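Local coordinates for putative nucleotidyltransferase, hypothetical protein AF0614 (Archaeoglobus fulgidus, PDB 1YLQ) that probably transfers nucleotidyl groups to an acceptor that has not been identified, at residues 19-23 and 86-92; 35-39 and 67-71; 47-53 and 73-78. All coordinates share one frame. Residue numbers count along the deposited sequence, not the author numbering.

All three contacts build on one mixed sheet. Contact 2 is the most buried. It pairs the parallel strands 38-43 and 69-74 and carries acidic groups beside a sulfate. Contact 1 adds the short antiparallel strand 90-91 to strand 19-23. It mixes backbone bonds with aromatic and charged side chains at a partly exposed edge. The two meet directly, because Tyr23 O probably accepts a hydrogen bond from Asp39 N at 2.8 Å. Contact 3 shares strand 69-74 with contact 2, but their centres are about 19 Å apart. It is partly buried. A salt bridge joins two helix starts, and Phe47 packs on Ile73 of strand 69-74. Contacts 1 and 2 touch the second subunit; contact 3 does not.

Contact 1: 19-23 and 86-92; sequences EIYLY and IRKYRRL
An antiparallel beta pairing puts the short strand 90-91 beside strand 19-23, as the outermost strand within this chain of the mixed sheet of a nucleotidyltransferase domain. Strand 19-23 is extended, and strand 38-43 lies along its other side. The segment 86-92 begins as a loop. The CA-to-CB bond of Ile86 points toward strand 19-23. Ile86 CD1 lies over the face of the Tyr23 ring (chi1 p), 3.6 Å from its centroid, a CH-pi contact. The chain turns at Arg87 and is extended again from Lys88. Tyr89, also with chi1 p, sets its CD1 3.6 Å from Tyr21 CD1. The two ring planes are at 90° with centroids 5.5 Å apart, and Trp79 packs against both rings. Leu22 and Arg90 form the hydrogen-bonded pair: Arg90 N to Leu22 O is 2.9 Å and Leu22 N to Arg90 O is 2.8 Å. Their side chains share one sheet face, where Tyr31 of the second subunit packs on both. Arg91 and Tyr21 form the non-hydrogen-bonded pair, CA atoms 4.3 Å apart. Arg91 CG approaches Tyr21 CE1 at 3.7 Å. Arg91 NH1 reaches Glu19 OE2 at 3.4 Å in a salt bridge of charges only, since the oxygen lies well out of the guanidinium plane. Leu92 closes the ladder. Its CD2 touches Ile20 CG2 at 3.8 Å, and its N donates almost linearly to Ile20 O at 2.7 Å.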
loop_
_atom_site.group_PDB
_atom_site.type_symbol
_atom_site.label_atom_id
_atom_site.label_comp_id
_atom_site.label_asym_id
_atom_site.label_seq_id
_atom_site.Cartn_x
_atom_site.Cartn_y
_atom_site.Cartn_z
ATOM N N GLU A 19 -2.141 -7.257 17.466
ATOM C CA GLU A 19 -1.424 -6.066 17.088
ATOM C C GLU A 19 -1.058 -6.164 15.636
ATOM O O GLU A 19 -0.847 -7.274 15.119
ATOM C CB GLU A 19 -0.188 -5.849 17.948
ATOM C CG GLU A 19 -0.526 -5.501 19.427
ATOM C CD GLU A 19 -0.879 -4.000 19.667
ATOM O OE1 GLU A 19 -1.535 -3.294 18.828
ATOM O OE2 GLU A 19 -0.513 -3.527 20.757
ATOM N N ILE A 20 -1.086 -5.019 14.955
ATOM C CA ILE A 20 -0.820 -5.033 13.521
ATOM C C ILE A 20 0.372 -4.163 13.226
ATOM O O ILE A 20 0.420 -2.999 13.642
ATOM C CB ILE A 20 -2.071 -4.564 12.682
ATOM C CG1 ILE A 20 -3.280 -5.445 13.012
ATOM C CG2 ILE A 20 -1.716 -4.521 11.163
ATOM C CD1 ILE A 20 -4.626 -4.726 12.766
ATOM N N TYR A 21 1.300 -4.732 12.470
ATOM C CA TYR A 21 2.481 -4.006 12.046
ATOM C C TYR A 21 2.600 -3.989 10.531
ATOM O O TYR A 21 2.388 -5.032 9.886
ATOM C CB TYR A 21 3.693 -4.755 12.592
ATOM C CG TYR A 21 3.661 -4.930 14.077
ATOM C CD1 TYR A 21 4.155 -3.946 14.913
ATOM C CD2 TYR A 21 3.133 -6.097 14.652
ATOM C CE1 TYR A 21 4.164 -4.102 16.295
ATOM C CE2 TYR A 21 3.076 -6.247 16.055
ATOM C CZ TYR A 21 3.635 -5.253 16.855
ATOM O OH TYR A 21 3.613 -5.379 18.230
ATOM N N LEU A 22 3.033 -2.850 9.977
ATOM C CA LEU A 22 3.221 -2.668 8.522
ATOM C C LEU A 22 4.708 -2.629 8.167
ATOM O O LEU A 22 5.504 -2.005 8.858
ATOM C CB LEU A 22 2.529 -1.365 8.048
ATOM C CG LEU A 22 0.995 -1.272 8.234
ATOM C CD1 LEU A 22 0.419 0.064 7.565
ATOM C CD2 LEU A 22 0.308 -2.526 7.615
ATOM N N TYR A 23 5.105 -3.347 7.126
ATOM C CA TYR A 23 6.430 -3.182 6.553
ATOM C C TYR A 23 6.321 -3.461 5.053
ATOM O O TYR A 23 5.245 -3.239 4.449
ATOM C CB TYR A 23 7.492 -4.032 7.306
ATOM C CG TYR A 23 7.137 -5.489 7.494
ATOM C CD1 TYR A 23 6.161 -5.840 8.426
ATOM C CD2 TYR A 23 7.829 -6.531 6.802
ATOM C CE1 TYR A 23 5.808 -7.152 8.639
ATOM C CE2 TYR A 23 7.449 -7.933 7.017
ATOM C CZ TYR A 23 6.437 -8.171 7.962
ATOM O OH TYR A 23 5.972 -9.405 8.329
ATOM N N ILE A 86 13.633 -7.501 9.343
ATOM C CA ILE A 86 12.845 -6.348 8.913
ATOM C C ILE A 86 13.598 -5.101 9.289
ATOM O O ILE A 86 13.932 -4.915 10.479
ATOM C CB ILE A 86 11.444 -6.323 9.584
ATOM C CG1 ILE A 86 10.620 -7.550 9.160
ATOM C CG2 ILE A 86 10.630 -5.055 9.178
ATOM C CD1 ILE A 86 9.406 -7.751 10.053
ATOM N N ARG A 87 13.832 -4.243 8.284
ATOM C CA ARG A 87 14.616 -3.015 8.447
ATOM C C ARG A 87 13.901 -2.022 9.365
ATOM O O ARG A 87 14.509 -1.438 10.268
ATOM C CB ARG A 87 14.918 -2.360 7.081
ATOM C CG ARG A 87 15.233 -0.849 7.182
ATOM C CD ARG A 87 16.135 -0.253 6.057
ATOM N NE ARG A 87 15.545 -0.385 4.720
ATOM C CZ ARG A 87 15.918 -1.301 3.824
ATOM N NH1 ARG A 87 16.903 -2.164 4.106
ATOM N NH2 ARG A 87 15.313 -1.361 2.642
ATOM N N LYS A 88 12.593 -1.891 9.147
ATOM C CA LYS A 88 11.774 -0.854 9.724
ATOM C C LYS A 88 10.337 -1.369 9.649
ATOM O O LYS A 88 9.912 -1.891 8.617
ATOM C CB LYS A 88 11.898 0.404 8.847
ATOM C CG LYS A 88 11.322 1.681 9.389
ATOM C CD LYS A 88 12.059 2.902 8.741
ATOM C CE LYS A 88 11.200 4.166 8.632
ATOM N NZ LYS A 88 12.036 5.362 8.138
ATOM N N TYR A 89 9.584 -1.202 10.720
ATOM C CA TYR A 89 8.138 -1.459 10.644
ATOM C C TYR A 89 7.413 -0.335 11.351
ATOM O O TYR A 89 8.036 0.412 12.140
ATOM C CB TYR A 89 7.762 -2.813 11.297
ATOM C CG TYR A 89 8.136 -2.954 12.742
ATOM C CD1 TYR A 89 7.292 -2.514 13.754
ATOM C CD2 TYR A 89 9.373 -3.541 13.110
ATOM C CE1 TYR A 89 7.658 -2.657 15.123
ATOM C CE2 TYR A 89 9.750 -3.680 14.452
ATOM C CZ TYR A 89 8.901 -3.235 15.452
ATOM O OH TYR A 89 9.328 -3.392 16.741
ATOM N N ARG A 90 6.098 -0.259 11.131
ATOM C CA ARG A 90 5.236 0.680 11.873
ATOM C C ARG A 90 4.010 -0.027 12.446
ATOM O O ARG A 90 3.266 -0.710 11.716
ATOM C CB ARG A 90 4.764 1.786 10.925
ATOM C CG ARG A 90 3.785 2.743 11.569
ATOM C CD ARG A 90 4.434 3.878 12.374
ATOM N NE ARG A 90 3.431 4.558 13.202
ATOM C CZ ARG A 90 3.625 5.696 13.878
ATOM N NH1 ARG A 90 4.799 6.328 13.845
ATOM N NH2 ARG A 90 2.631 6.207 14.605
ATOM N N ARG A 91 3.780 0.138 13.742
ATOM C CA ARG A 91 2.554 -0.361 14.370
ATOM C C ARG A 91 1.349 0.403 13.816
ATOM O O ARG A 91 1.364 1.651 13.751
ATOM C CB ARG A 91 2.621 -0.238 15.903
ATOM C CG ARG A 91 1.772 -1.277 16.623
ATOM C CD ARG A 91 2.061 -1.314 18.109
ATOM N NE ARG A 91 1.474 -0.167 18.797
ATOM C CZ ARG A 91 1.358 -0.050 20.122
ATOM N NH1 ARG A 91 1.786 -1.028 20.925
ATOM N NH2 ARG A 91 0.814 1.047 20.647
ATOM N N LEU A 92 0.329 -0.339 13.380
ATOM C CA LEU A 92 -0.869 0.266 12.783
ATOM C C LEU A 92 -1.870 0.702 13.838
ATOM O O LEU A 92 -2.590 -0.102 14.454
ATOM C CB LEU A 92 -1.514 -0.612 11.688
ATOM C CG LEU A 92 -2.894 -0.230 11.090
ATOM C CD1 LEU A 92 -2.902 1.101 10.302
ATOM C CD2 LEU A 92 -3.521 -1.354 10.253
#

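Contact 2: 35-39 and 67-71; sequences LSDID and SPFEF. With SO4 (sulfate ion), chain C.
Two acidic side chains crowd together here: Asp39 OD1 and Glu70 OE2 are 3.4 Å apart. A sulfate, probably from the crystallisation liquor, sits against both. Asp39 OD2 is 2.5 Å from sulfate O2, and Glu70 OE2 is 2.6 Å from sulfate O1. Ser36 N donates a hydrogen bond to the same sulfate O2 at 2.7 Å. Glu70 has an extended side chain, chi1 and chi2 both t, and its OE2 is also hydrogen-bonded to His72 NE2. The backbones pair as parallel strands. Ile38 lies opposite Phe69, with CA atoms 5.0 Å apart, and Asp39 opposite Glu70. Glu70 N donates to Ile38 O at 2.9 Å, while Ile38 N to Pro68 O is a weak bond of 3.4 Å. Asp39 and Glu70 share one face. Ile38 and Phe69 share the other, where Ile38 CD1 meets Phe69 CE1 at 3.6 Å. An ST turn precedes the second strand, with Phe69 N donating to Ser67 OG at 3.2 Å. Asp37 OD2 accepts a hydrogen bond from Met4 N of the second subunit, and Ile38 packs on its own copy there. The two strands are the ends of a beta-alpha-beta unit through helix 50-63. No metal is bound, and the Asp37 carboxylate lies far from the sulfate. Asp37-Ile38-Asp39 is consistent with the paired-aspartate motif of this family, and Glu70 with its third acid on the neighbouring strand, as in metal-dependent nucleotidyltransferases.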
loop_
_atom_site.group_PDB
_atom_site.type_symbol
_atom_site.label_atom_id
_atom_site.label_comp_id
_atom_site.label_asym_id
_atom_site.label_seq_id
_atom_site.Cartn_x
_atom_site.Cartn_y
_atom_site.Cartn_z
ATOM N N LEU A 35 10.759 -6.686 -2.315
ATOM C CA LEU A 35 9.904 -6.828 -1.122
ATOM C C LEU A 35 8.449 -6.700 -1.570
ATOM O O LEU A 35 8.185 -6.077 -2.602
ATOM C CB LEU A 35 10.191 -5.713 -0.134
ATOM C CG LEU A 35 11.559 -5.522 0.516
ATOM C CD1 LEU A 35 11.367 -4.454 1.626
ATOM C CD2 LEU A 35 12.060 -6.837 1.079
ATOM N N SER A 36 7.520 -7.282 -0.819
ATOM C CA SER A 36 6.105 -6.986 -1.038
ATOM C C SER A 36 5.773 -5.478 -0.841
ATOM O O SER A 36 6.414 -4.823 -0.033
ATOM C CB SER A 36 5.245 -7.840 -0.120
ATOM O OG SER A 36 3.901 -7.380 -0.198
ATOM N N ASP A 37 4.765 -4.954 -1.540
ATOM C CA ASP A 37 4.387 -3.522 -1.439
ATOM C C ASP A 37 4.072 -3.113 0.007
ATOM O O ASP A 37 4.632 -2.141 0.523
ATOM C CB ASP A 37 3.191 -3.179 -2.326
ATOM C CG ASP A 37 3.480 -3.363 -3.856
ATOM O OD1 ASP A 37 4.638 -3.363 -4.284
ATOM O OD2 ASP A 37 2.518 -3.523 -4.625
ATOM N N ILE A 38 3.142 -3.836 0.638
ATOM C CA ILE A 38 2.850 -3.669 2.052
ATOM C C ILE A 38 2.817 -5.100 2.634
ATOM O O ILE A 38 2.023 -5.965 2.195
ATOM C CB ILE A 38 1.524 -2.910 2.313
ATOM C CG1 ILE A 38 1.544 -1.521 1.650
ATOM C CG2 ILE A 38 1.231 -2.798 3.852
ATOM C CD1 ILE A 38 0.135 -0.832 1.642
ATOM N N ASP A 39 3.735 -5.376 3.546
ATOM C CA ASP A 39 3.579 -6.566 4.431
ATOM C C ASP A 39 2.762 -6.153 5.653
ATOM O O ASP A 39 2.911 -5.037 6.169
ATOM C CB ASP A 39 4.919 -7.098 4.861
ATOM C CG ASP A 39 5.695 -7.670 3.706
ATOM O OD1 ASP A 39 5.286 -8.749 3.208
ATOM O OD2 ASP A 39 6.655 -6.990 3.243
ATOM N N SER A 67 -4.567 -8.328 -3.871
ATOM C CA SER A 67 -4.229 -6.962 -3.461
ATOM C C SER A 67 -2.721 -6.822 -3.194
ATOM O O SER A 67 -1.992 -7.832 -3.199
ATOM C CB SER A 67 -5.019 -6.571 -2.219
ATOM O OG SER A 67 -4.317 -6.953 -1.075
ATOM N N PRO A 68 -2.253 -5.580 -2.939
ATOM C CA PRO A 68 -0.835 -5.314 -2.629
ATOM C C PRO A 68 -0.378 -5.777 -1.244
ATOM O O PRO A 68 0.827 -5.768 -1.005
ATOM C CB PRO A 68 -0.728 -3.780 -2.729
ATOM C CG PRO A 68 -2.066 -3.307 -2.380
ATOM C CD PRO A 68 -3.036 -4.329 -2.939
ATOM N N PHE A 69 -1.318 -6.175 -0.368
ATOM C CA PHE A 69 -1.016 -6.714 0.997
ATOM C C PHE A 69 -0.498 -8.155 1.032
ATOM O O PHE A 69 -1.026 -9.031 0.359
ATOM C CB PHE A 69 -2.245 -6.596 1.935
ATOM C CG PHE A 69 -2.828 -5.191 2.011
ATOM C CD1 PHE A 69 -2.139 -4.171 2.612
ATOM C CD2 PHE A 69 -4.063 -4.909 1.450
ATOM C CE1 PHE A 69 -2.700 -2.856 2.655
ATOM C CE2 PHE A 69 -4.614 -3.614 1.476
ATOM C CZ PHE A 69 -3.945 -2.604 2.090
ATOM N N GLU A 70 0.544 -8.403 1.798
ATOM C CA GLU A 70 1.004 -9.770 2.055
ATOM C C GLU A 70 0.797 -9.926 3.544
ATOM O O GLU A 70 1.350 -9.162 4.296
ATOM C CB GLU A 70 2.489 -9.969 1.623
ATOM C CG GLU A 70 3.070 -11.384 1.948
ATOM C CD GLU A 70 4.492 -11.638 1.390
ATOM O OE1 GLU A 70 4.697 -11.545 0.157
ATOM O OE2 GLU A 70 5.400 -12.022 2.187
ATOM N N PHE A 71 -0.046 -10.879 3.972
ATOM C CA PHE A 71 -0.426 -11.009 5.377
ATOM C C PHE A 71 0.464 -12.079 6.016
ATOM O O PHE A 71 0.743 -13.069 5.350
ATOM C CB PHE A 71 -1.919 -11.446 5.470
ATOM C CG PHE A 71 -2.876 -10.370 5.022
ATOM C CD1 PHE A 71 -3.195 -9.306 5.875
ATOM C CD2 PHE A 71 -3.424 -10.408 3.735
ATOM C CE1 PHE A 71 -4.083 -8.250 5.452
ATOM C CE2 PHE A 71 -4.304 -9.361 3.286
ATOM C CZ PHE A 71 -4.631 -8.310 4.162
HETATM S S SO4 C . 8.519 -9.753 1.679
HETATM O O1 SO4 C . 7.572 -10.802 1.332
HETATM O O2 SO4 C . 7.975 -8.402 1.643
HETATM O O3 SO4 C . 8.987 -9.879 3.058
HETATM O O4 SO4 C . 9.615 -9.871 0.711
#

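Contact 3: 47-53 and 73-78; sequences FEDRNRK and ILTKKE
Phe47 lays its ring over Ile73 CG2, which sits 3.3 Å from the ring centroid and almost on its normal, a CH-pi contact. Ile73, rotamer m, m, also sets its CG2 3.4 Å from Lys53 CG. Leu74 O approaches the ring edge, 3.5 Å from Phe47 CD2. Thr75 CG2 packs 3.7 Å from Glu48 CG. Phe47 and Glu48 end a 3-10 segment. Asp49 then caps helix 50-63, its OD1 accepting from Asn51 N at 2.8 Å. Strand 69-74 passes into helix 76-83 through a capping box: Glu78 N donates to Thr75 OG1 at 3.2 Å, and Thr75 N donates to Glu78 OE1 at 3.0 Å. Lys53 NZ makes a salt bridge to Glu78 OE1 at 2.8 Å. A weak hydrogen bond joins Lys53 NZ to Ile73 O at 3.4 Å. A water also links Lys53 NZ, at 3.3 Å, to Ile73 O, at 3.0 Å. Glu78 OE1 thus serves both capping box and salt bridge, so one carboxylate ties the start of helix 76-83 to the first turn of helix 50-63.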
loop_
_atom_site.group_PDB
_atom_site.type_symbol
_atom_site.label_atom_id
_atom_site.label_comp_id
_atom_site.label_asym_id
_atom_site.label_seq_id
_atom_site.Cartn_x
_atom_site.Cartn_y
_atom_site.Cartn_z
ATOM N N PHE A 47 -2.903 -17.158 17.913
ATOM C CA PHE A 47 -2.507 -17.912 16.725
ATOM C C PHE A 47 -1.582 -19.093 17.039
ATOM O O PHE A 47 -1.129 -19.809 16.113
ATOM C CB PHE A 47 -1.884 -16.961 15.708
ATOM C CG PHE A 47 -2.853 -15.891 15.216
ATOM C CD1 PHE A 47 -4.122 -16.245 14.760
ATOM C CD2 PHE A 47 -2.463 -14.546 15.157
ATOM C CE1 PHE A 47 -5.016 -15.281 14.296
ATOM C CE2 PHE A 47 -3.337 -13.563 14.656
ATOM C CZ PHE A 47 -4.614 -13.922 14.258
ATOM N N GLU A 48 -1.327 -19.311 18.338
ATOM C CA GLU A 48 -0.669 -20.544 18.762
ATOM C C GLU A 48 -1.563 -21.748 18.379
ATOM O O GLU A 48 -1.097 -22.841 18.235
ATOM C CB GLU A 48 -0.376 -20.553 20.261
ATOM C CG GLU A 48 0.823 -19.754 20.646
ATOM C CD GLU A 48 0.944 -19.584 22.165
ATOM O OE1 GLU A 48 -0.017 -19.948 22.890
ATOM O OE2 GLU A 48 1.991 -19.103 22.624
ATOM N N ASP A 49 -2.848 -21.510 18.199
ATOM C CA ASP A 49 -3.759 -22.561 17.764
ATOM C C ASP A 49 -3.824 -22.482 16.245
ATOM O O ASP A 49 -4.350 -21.502 15.695
ATOM C CB ASP A 49 -5.143 -22.354 18.402
ATOM C CG ASP A 49 -6.173 -23.332 17.894
ATOM O OD1 ASP A 49 -5.984 -23.918 16.838
ATOM O OD2 ASP A 49 -7.197 -23.515 18.537
ATOM N N ARG A 50 -3.232 -23.476 15.573
ATOM C CA ARG A 50 -3.144 -23.514 14.104
ATOM C C ARG A 50 -4.504 -23.364 13.458
ATOM O O ARG A 50 -4.626 -22.799 12.389
ATOM C CB ARG A 50 -2.510 -24.839 13.672
ATOM C CG ARG A 50 -2.467 -25.101 12.150
ATOM C CD ARG A 50 -1.321 -26.043 11.827
ATOM N NE ARG A 50 -1.460 -27.341 12.465
ATOM C CZ ARG A 50 -0.574 -28.331 12.377
ATOM N NH1 ARG A 50 0.586 -28.167 11.744
ATOM N NH2 ARG A 50 -0.835 -29.474 12.954
ATOM N N ASN A 51 -5.544 -23.886 14.101
ATOM C CA ASN A 51 -6.877 -23.841 13.511
ATOM C C ASN A 51 -7.384 -22.406 13.444
ATOM O O ASN A 51 -8.085 -22.012 12.510
ATOM C CB ASN A 51 -7.821 -24.729 14.310
ATOM C CG ASN A 51 -7.457 -26.175 14.178
ATOM O OD1 ASN A 51 -7.396 -26.703 13.069
ATOM N ND2 ASN A 51 -7.131 -26.807 15.295
ATOM N N ARG A 52 -7.023 -21.636 14.447
ATOM C CA ARG A 52 -7.322 -20.200 14.517
ATOM C C ARG A 52 -6.524 -19.396 13.490
ATOM O O ARG A 52 -7.067 -18.489 12.843
ATOM C CB ARG A 52 -7.041 -19.693 15.945
ATOM C CG ARG A 52 -7.619 -18.307 16.247
ATOM C CD ARG A 52 -9.179 -18.273 16.328
ATOM N NE ARG A 52 -9.604 -16.897 16.609
ATOM C CZ ARG A 52 -9.742 -16.433 17.848
ATOM N NH1 ARG A 52 -9.501 -17.246 18.893
ATOM N NH2 ARG A 52 -10.111 -15.176 18.060
ATOM N N LYS A 53 -5.260 -19.744 13.321
ATOM C CA LYS A 53 -4.394 -19.065 12.358
ATOM C C LYS A 53 -5.002 -19.321 10.974
ATOM O O LYS A 53 -5.164 -18.386 10.175
ATOM C CB LYS A 53 -2.991 -19.684 12.438
ATOM C CG LYS A 53 -1.881 -18.804 11.938
ATOM C CD LYS A 53 -0.560 -19.568 11.965
ATOM C CE LYS A 53 0.240 -19.183 13.176
ATOM N NZ LYS A 53 1.663 -19.218 12.768
ATOM N N ILE A 73 0.436 -14.071 9.672
ATOM C CA ILE A 73 -0.418 -14.285 10.851
ATOM C C ILE A 73 0.491 -14.963 11.814
ATOM O O ILE A 73 0.932 -16.097 11.571
ATOM C CB ILE A 73 -1.613 -15.197 10.456
ATOM C CG1 ILE A 73 -2.344 -14.616 9.184
ATOM C CG2 ILE A 73 -2.560 -15.433 11.673
ATOM C CD1 ILE A 73 -2.670 -12.985 9.315
ATOM N N LEU A 74 0.841 -14.273 12.903
ATOM C CA LEU A 74 1.967 -14.711 13.714
ATOM C C LEU A 74 1.667 -14.736 15.226
ATOM O O LEU A 74 0.978 -13.873 15.703
ATOM C CB LEU A 74 3.110 -13.714 13.492
ATOM C CG LEU A 74 3.597 -13.506 12.090
ATOM C CD1 LEU A 74 4.684 -12.386 12.073
ATOM C CD2 LEU A 74 4.148 -14.853 11.567
ATOM N N THR A 75 2.270 -15.684 15.953
ATOM C CA THR A 75 2.317 -15.620 17.387
ATOM C C THR A 75 3.349 -14.521 17.756
ATOM O O THR A 75 4.128 -14.072 16.884
ATOM C CB THR A 75 2.803 -16.980 17.981
ATOM O OG1 THR A 75 4.122 -17.242 17.507
ATOM C CG2 THR A 75 1.931 -18.156 17.479
ATOM N N LYS A 76 3.432 -14.187 19.051
ATOM C CA LYS A 76 4.459 -13.230 19.507
ATOM C C LYS A 76 5.912 -13.706 19.249
ATOM O O LYS A 76 6.729 -12.932 18.792
ATOM C CB LYS A 76 4.267 -12.848 20.980
ATOM C CG LYS A 76 3.058 -11.848 21.133
ATOM C CD LYS A 76 2.787 -11.529 22.597
ATOM C CE LYS A 76 1.833 -10.249 22.752
ATOM N NZ LYS A 76 1.827 -9.887 24.250
ATOM N N LYS A 77 6.208 -14.973 19.529
ATOM C CA LYS A 77 7.509 -15.543 19.254
ATOM C C LYS A 77 7.886 -15.471 17.781
ATOM O O LYS A 77 9.053 -15.169 17.421
ATOM C CB LYS A 77 7.462 -17.001 19.720
ATOM C CG LYS A 77 8.684 -17.829 19.537
ATOM C CD LYS A 77 8.636 -19.102 20.441
ATOM C CE LYS A 77 9.539 -20.232 19.913
ATOM N NZ LYS A 77 9.265 -21.501 20.698
ATOM N N GLU A 78 6.910 -15.757 16.922
ATOM C CA GLU A 78 7.110 -15.700 15.454
ATOM C C GLU A 78 7.408 -14.285 14.960
ATOM O O GLU A 78 8.285 -14.067 14.117
ATOM C CB GLU A 78 5.860 -16.298 14.727
ATOM C CG GLU A 78 5.880 -17.840 14.777
ATOM C CD GLU A 78 4.566 -18.429 14.333
ATOM O OE1 GLU A 78 3.585 -17.675 14.076
ATOM O OE2 GLU A 78 4.511 -19.652 14.255
HETATM O O HOH W 1 2.104 -18.159 9.712
#